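Local coordinates for protein PP1b (Porcine reproductive and respiratory syndrome virus, PDB 6JDR) that probably acts as the helicase part of the viral replicase, hydrolysing ATP and unwinding RNA and DNA duplexes with 5' to 3' polarity, at residues 305-310 against 367-372; 309-314 against 341-346; 329-334 against 358-363. The protein carries 1 engineered substitution. All blocks are in the same frame, centred on the assembly; numbering follows the deposited sequence.

Contact 1 of 3, residues 305-310 against 367-372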
# COMPACT_ATOMS: atom_id res chain seq x y z
N THR A 305 17.80 4.40 -26.37
CA THR A 305 18.00 5.42 -27.40
C THR A 305 17.50 4.90 -28.75
O THR A 305 17.88 3.81 -29.16
CB THR A 305 19.50 5.78 -27.53
OG1 THR A 305 20.11 5.78 -26.23
CG2 THR A 305 19.67 7.14 -28.18
N TYR A 306 16.66 5.69 -29.42
CA TYR A 306 16.13 5.34 -30.73
C TYR A 306 16.90 6.03 -31.85
O TYR A 306 16.63 7.19 -32.19
CB TYR A 306 14.63 5.68 -30.82
CG TYR A 306 13.76 4.70 -30.08
CD1 TYR A 306 13.06 3.70 -30.76
CD2 TYR A 306 13.64 4.75 -28.69
CE1 TYR A 306 12.26 2.79 -30.08
CE2 TYR A 306 12.84 3.84 -28.00
CZ TYR A 306 12.16 2.87 -28.70
OH TYR A 306 11.36 1.97 -28.02
N VAL A 307 17.86 5.30 -32.43
CA VAL A 307 18.72 5.83 -33.49
C VAL A 307 18.04 5.82 -34.86
O VAL A 307 17.28 4.90 -35.18
CB VAL A 307 20.06 5.06 -33.58
CG1 VAL A 307 20.81 5.14 -32.25
CG2 VAL A 307 19.86 3.61 -33.99
N GLU A 308 18.32 6.85 -35.66
CA GLU A 308 17.71 7.00 -36.99
C GLU A 308 18.45 6.20 -38.06
O GLU A 308 17.90 5.92 -39.13
CB GLU A 308 17.65 8.47 -37.39
CG GLU A 308 16.90 9.38 -36.42
CD GLU A 308 15.42 9.04 -36.30
OE1 GLU A 308 14.78 8.77 -37.34
OE2 GLU A 308 14.90 9.06 -35.17
N LYS A 309 19.71 5.84 -37.78
CA LYS A 309 20.51 5.03 -38.69
C LYS A 309 21.20 3.91 -37.92
O LYS A 309 21.42 4.03 -36.72
CB LYS A 309 21.55 5.91 -39.40
CG LYS A 309 20.96 6.81 -40.47
CD LYS A 309 22.03 7.63 -41.18
CE LYS A 309 21.48 8.34 -42.40
NZ LYS A 309 20.35 9.26 -42.07
N PRO A 310 21.55 2.81 -38.62
CA PRO A 310 22.17 1.64 -37.97
C PRO A 310 23.41 1.97 -37.14
O PRO A 310 24.10 2.96 -37.43
CB PRO A 310 22.55 0.73 -39.14
CG PRO A 310 21.62 1.13 -40.24
CD PRO A 310 21.39 2.60 -40.07
N ALA A 367 22.80 0.04 -21.17
CA ALA A 367 22.25 0.76 -22.32
C ALA A 367 21.79 -0.18 -23.42
O ALA A 367 22.36 -1.25 -23.61
CB ALA A 367 23.28 1.74 -22.87
N ILE A 368 20.77 0.25 -24.15
CA ILE A 368 20.31 -0.46 -25.33
C ILE A 368 19.96 0.56 -26.42
O ILE A 368 19.22 1.51 -26.17
CB ILE A 368 19.14 -1.44 -25.01
CG1 ILE A 368 18.73 -2.25 -26.26
CG2 ILE A 368 17.96 -0.71 -24.37
CD1 ILE A 368 17.57 -1.69 -27.06
N PHE A 369 20.53 0.37 -27.60
CA PHE A 369 20.26 1.24 -28.75
C PHE A 369 19.37 0.49 -29.72
O PHE A 369 19.66 -0.65 -30.08
CB PHE A 369 21.57 1.65 -29.43
CG PHE A 369 22.47 2.47 -28.56
CD1 PHE A 369 23.33 1.86 -27.66
CD2 PHE A 369 22.46 3.86 -28.64
CE1 PHE A 369 24.17 2.62 -26.85
CE2 PHE A 369 23.29 4.62 -27.83
CZ PHE A 369 24.15 4.00 -26.94
N VAL A 370 18.29 1.12 -30.16
CA VAL A 370 17.30 0.44 -30.96
C VAL A 370 17.13 1.12 -32.32
O VAL A 370 16.68 2.26 -32.42
CB VAL A 370 15.95 0.27 -30.21
CG1 VAL A 370 15.50 1.58 -29.57
CG2 VAL A 370 14.87 -0.29 -31.12
N TYR A 371 17.53 0.40 -33.37
CA TYR A 371 17.29 0.81 -34.75
C TYR A 371 15.98 0.19 -35.18
O TYR A 371 15.90 -1.02 -35.41
CB TYR A 371 18.45 0.36 -35.65
CG TYR A 371 18.27 0.74 -37.10
CD1 TYR A 371 18.18 2.08 -37.48
CD2 TYR A 371 18.21 -0.22 -38.10
CE1 TYR A 371 18.02 2.44 -38.81
CE2 TYR A 371 18.06 0.13 -39.42
CZ TYR A 371 17.96 1.46 -39.77
OH TYR A 371 17.80 1.82 -41.09
N ASP A 372 14.94 1.02 -35.27
CA ASP A 372 13.58 0.54 -35.50
C ASP A 372 12.89 1.43 -36.53
O ASP A 372 11.94 2.15 -36.21
CB ASP A 372 12.80 0.54 -34.18
CG ASP A 372 11.42 -0.07 -34.31
OD1 ASP A 372 11.22 -0.92 -35.19
OD2 ASP A 372 10.52 0.30 -33.51
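Tyr371 runs alongside Pro310, and the backbone that leads from Val307 to Pro310 wraps round its ring. Its CB meets the CG2 methyl of Val307 at 3.9 Å. CG is anti to the backbone N (chi1 179°), and the ring beyond it lies against residues 308-310. CD1 is 3.6 Å from the carbonyl carbon of Lys309, while CE1 comes within 3.5 Å of the Glu308 carbonyl oxygen, which sits at the ring edge near its plane. The pyrrolidine of Pro310 takes up one face: its N is offset toward the rim, and its CG stands 3.9 Å from the ring centroid in a CH-pi contact. At the tip, OH is nearest the CD of Pro310. His345, on the next strand, also meets this ring, the two planes being nearly parallel.

On the other side of the sheet Val370 puts its CG1 methyl over the centre of the Tyr306 ring, 3.4 Å from the centroid and 9° off the normal. The phenol ends in a hydrogen bond from OH to the carbonyl of Leu383. Thr305 and Phe369 share the side of Tyr371, lying side by side with CB of Thr305 against CD2 of Phe369.

The backbones pair in parallel about Thr305 and Phe369: Val370 N donates to Thr305 O at 2.9 Å in a nearly straight bond, and Thr305 N to Ile368 O at 3.2 Å. Val307 N makes a weak bond to Val370 O. This is an outermost strand joining the five-stranded parallel sheet of what is consistent with the second RecA-like domain of a superfamily 1 helicase.

Contact 2 of 3, residues 309-314 against 341-346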
# COMPACT_ATOMS: atom_id res chain seq x y z
N LYS A 309 19.71 5.84 -37.78
CA LYS A 309 20.51 5.03 -38.69
C LYS A 309 21.20 3.91 -37.92
O LYS A 309 21.42 4.03 -36.72
CB LYS A 309 21.55 5.91 -39.40
CG LYS A 309 20.96 6.81 -40.47
CD LYS A 309 22.03 7.63 -41.18
CE LYS A 309 21.48 8.34 -42.40
NZ LYS A 309 20.35 9.26 -42.07
N PRO A 310 21.55 2.81 -38.62
CA PRO A 310 22.17 1.64 -37.97
C PRO A 310 23.41 1.97 -37.14
O PRO A 310 24.10 2.96 -37.43
CB PRO A 310 22.55 0.73 -39.14
CG PRO A 310 21.62 1.13 -40.24
CD PRO A 310 21.39 2.60 -40.07
N VAL A 311 23.70 1.15 -36.14
CA VAL A 311 24.82 1.40 -35.23
C VAL A 311 25.37 0.09 -34.66
O VAL A 311 24.68 -0.92 -34.64
CB VAL A 311 24.38 2.36 -34.09
CG1 VAL A 311 23.41 1.68 -33.14
CG2 VAL A 311 25.59 2.90 -33.35
N ARG A 312 26.63 0.12 -34.22
CA ARG A 312 27.33 -1.07 -33.75
C ARG A 312 27.83 -0.91 -32.31
O ARG A 312 29.01 -1.14 -32.02
CB ARG A 312 28.52 -1.37 -34.67
CG ARG A 312 28.17 -1.58 -36.13
CD ARG A 312 27.54 -2.94 -36.37
NE ARG A 312 27.52 -3.28 -37.80
CZ ARG A 312 28.57 -3.72 -38.50
NH1 ARG A 312 29.76 -3.88 -37.92
NH2 ARG A 312 28.43 -3.99 -39.79
N TYR A 313 26.93 -0.54 -31.40
CA TYR A 313 27.29 -0.39 -29.99
C TYR A 313 26.99 -1.66 -29.20
O TYR A 313 25.86 -2.15 -29.20
CB TYR A 313 26.55 0.80 -29.36
CG TYR A 313 26.92 2.16 -29.91
CD1 TYR A 313 28.23 2.46 -30.28
CD2 TYR A 313 25.96 3.16 -30.04
CE1 TYR A 313 28.56 3.72 -30.78
CE2 TYR A 313 26.29 4.41 -30.52
CZ TYR A 313 27.59 4.69 -30.90
OH TYR A 313 27.92 5.93 -31.38
N GLY A 314 28.01 -2.19 -28.53
CA GLY A 314 27.88 -3.41 -27.74
C GLY A 314 27.59 -4.61 -28.63
O GLY A 314 28.00 -4.64 -29.79
N VAL A 341 26.09 -3.22 -22.96
CA VAL A 341 25.41 -2.49 -24.02
C VAL A 341 24.92 -3.47 -25.08
O VAL A 341 25.52 -4.52 -25.29
CB VAL A 341 26.33 -1.45 -24.69
CG1 VAL A 341 25.55 -0.58 -25.67
CG2 VAL A 341 27.01 -0.59 -23.63
N VAL A 342 23.81 -3.12 -25.72
CA VAL A 342 23.20 -3.95 -26.76
C VAL A 342 22.62 -3.04 -27.84
O VAL A 342 22.20 -1.93 -27.55
CB VAL A 342 22.08 -4.84 -26.18
CG1 VAL A 342 21.30 -5.54 -27.29
CG2 VAL A 342 22.66 -5.87 -25.22
N THR A 343 22.62 -3.52 -29.08
CA THR A 343 21.98 -2.81 -30.18
C THR A 343 20.91 -3.70 -30.82
O THR A 343 21.24 -4.68 -31.48
CB THR A 343 22.99 -2.35 -31.25
OG1 THR A 343 23.91 -1.42 -30.67
CG2 THR A 343 22.29 -1.67 -32.41
N LEU A 344 19.65 -3.34 -30.62
CA LEU A 344 18.52 -4.05 -31.21
C LEU A 344 18.33 -3.55 -32.64
O LEU A 344 17.90 -2.42 -32.86
CB LEU A 344 17.24 -3.82 -30.39
CG LEU A 344 15.94 -4.48 -30.87
CD1 LEU A 344 16.14 -5.96 -31.19
N HIS A 345 18.68 -4.40 -33.60
CA HIS A 345 18.73 -4.05 -35.01
C HIS A 345 17.54 -4.67 -35.73
O HIS A 345 17.46 -5.89 -35.86
CB HIS A 345 20.06 -4.55 -35.58
CG HIS A 345 20.28 -4.21 -37.02
ND1 HIS A 345 20.34 -2.91 -37.48
CD2 HIS A 345 20.49 -5.00 -38.10
CE1 HIS A 345 20.56 -2.92 -38.78
NE2 HIS A 345 20.66 -4.17 -39.18
N LEU A 346 16.62 -3.83 -36.21
CA LEU A 346 15.35 -4.28 -36.78
C LEU A 346 15.11 -3.74 -38.19
O LEU A 346 14.16 -2.99 -38.42
CB LEU A 346 14.19 -3.84 -35.87
CG LEU A 346 14.27 -4.24 -34.40
CD1 LEU A 346 13.29 -3.42 -33.58
CD2 LEU A 346 14.00 -5.73 -34.23
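Thr343 receives Val311 and Tyr313 from a helix-free connection between parallel strands: residues 309-314 leave the outermost strand 303-307, pass over 367-371 and 342-345, and enter strand 315-318 of the RecA-like sheet. The hydroxyl of Thr343 makes a polar tie to the crossing backbone. OG1 of Thr343, anti to its own carbonyl carbon (chi1 -63°), donates to Tyr313 O at a short 2.5 Å. It arrives in the carbonyl plane, on a lone pair, with a C=O...donor angle of 126°, so the threonine hydroxyl, buried here, is satisfied by that backbone.

Apolar packing uses the methyl of Thr343 and, separately, Val341. Thr343 CG2 meets Val311 CG1 at 3.6 Å, the two side chains being set at a slant to each other. CB of Tyr313 faces Val341 CG1 at 4.1 Å, while the phenol ring extends away from strand 342-345, meets Phe369 and carries Val311 CG2 over one face. At the far end CB of Pro310 touches CE1 of His345.

Arg312 turns away and forms salt bridges with Glu325 and Asp326. A CA-H...O contact is made by Gly314, which, with positive phi, brings its CA to 3.6 Å from Val341 O.

Contact 3 of 3, residues 329-334 against 358-363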
# COMPACT_ATOMS: atom_id res chain seq x y z
N ILE A 329 24.47 -11.37 -33.59
CA ILE A 329 23.79 -12.65 -33.38
C ILE A 329 22.28 -12.48 -33.40
O ILE A 329 21.78 -11.36 -33.27
CB ILE A 329 24.20 -13.30 -32.04
CG1 ILE A 329 23.89 -12.36 -30.87
CG2 ILE A 329 25.69 -13.65 -32.07
CD1 ILE A 329 24.12 -12.99 -29.51
N THR A 330 21.56 -13.58 -33.56
CA THR A 330 20.11 -13.55 -33.47
C THR A 330 19.68 -13.34 -32.02
O THR A 330 20.45 -13.56 -31.09
CB THR A 330 19.44 -14.83 -33.99
OG1 THR A 330 19.93 -15.96 -33.24
CG2 THR A 330 19.71 -15.02 -35.47
N ILE A 331 18.43 -12.92 -31.85
CA ILE A 331 17.84 -12.78 -30.53
C ILE A 331 17.67 -14.16 -29.90
O ILE A 331 17.83 -14.31 -28.68
CB ILE A 331 16.49 -12.03 -30.59
CG1 ILE A 331 16.71 -10.60 -31.09
CG2 ILE A 331 15.83 -12.02 -29.23
CD1 ILE A 331 15.46 -9.95 -31.67
N ASP A 332 17.36 -15.17 -30.71
CA ASP A 332 17.26 -16.55 -30.23
C ASP A 332 18.59 -17.08 -29.68
O ASP A 332 18.60 -17.84 -28.71
CB ASP A 332 16.76 -17.48 -31.34
CG ASP A 332 15.34 -17.17 -31.76
OD1 ASP A 332 14.90 -16.01 -31.61
OD2 ASP A 332 14.64 -18.10 -32.23
N SER A 333 19.70 -16.68 -30.30
CA SER A 333 21.03 -17.10 -29.87
C SER A 333 21.51 -16.36 -28.62
O SER A 333 22.46 -16.80 -27.97
CB SER A 333 22.05 -16.89 -30.99
OG SER A 333 21.69 -17.65 -32.14
N SER A 334 20.87 -15.24 -28.30
CA SER A 334 21.26 -14.41 -27.15
C SER A 334 20.63 -14.86 -25.82
O SER A 334 20.89 -14.25 -24.78
CB SER A 334 20.87 -12.96 -27.41
OG SER A 334 19.46 -12.82 -27.52
N LEU A 358 10.95 -9.50 -25.82
CA LEU A 358 11.23 -9.67 -24.39
C LEU A 358 12.67 -10.10 -24.16
O LEU A 358 13.32 -9.61 -23.23
CB LEU A 358 10.27 -10.68 -23.77
CG LEU A 358 10.48 -11.01 -22.28
CD1 LEU A 358 10.51 -9.74 -21.43
CD2 LEU A 358 9.40 -11.96 -21.79
N VAL A 359 13.17 -11.01 -24.99
CA VAL A 359 14.54 -11.47 -24.86
C VAL A 359 15.51 -10.34 -25.20
O VAL A 359 16.48 -10.13 -24.48
CB VAL A 359 14.83 -12.70 -25.76
CG1 VAL A 359 16.30 -13.07 -25.71
CG2 VAL A 359 13.98 -13.88 -25.32
N ALA A 360 15.22 -9.60 -26.26
CA ALA A 360 16.10 -8.53 -26.74
C ALA A 360 16.24 -7.37 -25.75
O ALA A 360 17.34 -6.84 -25.57
CB ALA A 360 15.60 -8.00 -28.08
N ILE A 361 15.14 -7.00 -25.11
CA ILE A 361 15.13 -5.89 -24.16
C ILE A 361 15.82 -6.25 -22.85
O ILE A 361 16.36 -5.37 -22.16
CB ILE A 361 13.68 -5.43 -23.88
CG1 ILE A 361 13.04 -4.87 -25.16
CG2 ILE A 361 13.62 -4.40 -22.76
CD1 ILE A 361 13.82 -3.75 -25.82
N THR A 362 15.84 -7.53 -22.50
CA THR A 362 16.35 -7.98 -21.21
C THR A 362 17.79 -8.53 -21.24
O THR A 362 18.22 -9.17 -20.28
CB THR A 362 15.43 -9.05 -20.60
OG1 THR A 362 15.31 -10.15 -21.51
CG2 THR A 362 14.05 -8.47 -20.32
N ARG A 363 18.53 -8.28 -22.32
CA ARG A 363 19.94 -8.67 -22.40
C ARG A 363 20.86 -7.61 -21.81
O ARG A 363 21.87 -7.94 -21.18
CB ARG A 363 20.36 -8.93 -23.85
CG ARG A 363 19.56 -9.98 -24.60
CD ARG A 363 19.48 -11.30 -23.85
NE ARG A 363 18.39 -11.31 -22.87
CZ ARG A 363 18.26 -12.20 -21.88
NH1 ARG A 363 19.15 -13.17 -21.72
NH2 ARG A 363 17.23 -12.11 -21.05
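Ile331 lays its CG2 branch against Val359, the two side chains sliding past each other in opposite directions. CG2 is anti to the backbone N and reaches CB of Val359 at 3.7 Å, while the other branch, through CG1 and CD1, lies against the methyl of Ala360, with CD1 4.1 Å from CB. Leu344 of the neighbouring strand packs on both Ile331 and Ala360, so the isoleucine is wedged between helix 354-361 and the sheet. Val359 CG1 in turn is covered from the loop: it sits 3.6 Å from Ile331 O and also touches the Ser334 hydroxyl.

Ser334 completes the meeting at the helix end. Its carbonyl oxygen approaches CD of Arg363 at 3.4 Å, a contact with the aliphatic part of the arginine. That chain bends at chi2 and chi3 (-52° and 84°), which folds it back on its own helix end. There NE makes a weak bond to Val359 O, and NH2 gives a straight bond of 2.8 Å to Thr362 OG1, lying in the guanidinium plane. Thr362 OG1 itself donates to Leu358 O, so the threonine hydroxyl links the helix end to the guanidinium. NH1 has a further, weak bond to Ala337 O.

In the 329-334 segment, Thr330 OG1 accepts from Ser333 N at 3.0 Å, an ST motif that shapes the turn after strand 329-330, and it accepts from Ser333 OG as well. The sequences of the two segments resemble helicase motifs V and VI of superfamily 1, which in relatives serve nucleotide and nucleic acid. No hydrogen bond joins the two segments: the hydroxyls of Thr330, Ser333 and Thr362 bond within their own segments, and the segments meet by van der Waals contact. Just outside the contact, the Asp332-Arg356 salt bridge adds a polar tie between this turn and the helix.

In the fold
From the N terminus, residues 305-310 come first and, through contact 1, close the widest loop, ending at 367-372; the other two contacts both fall within it. Contact 2 begins where contact 1 leaves off, sharing Lys309 and Pro310, and closes at 341-346. Contact 3 starts at 329-334, inside the loop of contact 2, but ends beyond it at 358-363, so these two cross. Contacts 1 and 2 meet on neighbouring strands, where Phe369 probably bonds to Val342 and Leu344. Contacts 2 and 3 also meet where Val342 packs on Arg363. Together they tie the edge strand 303-307, the connection over the sheet and helix 354-361 to one parallel sheet.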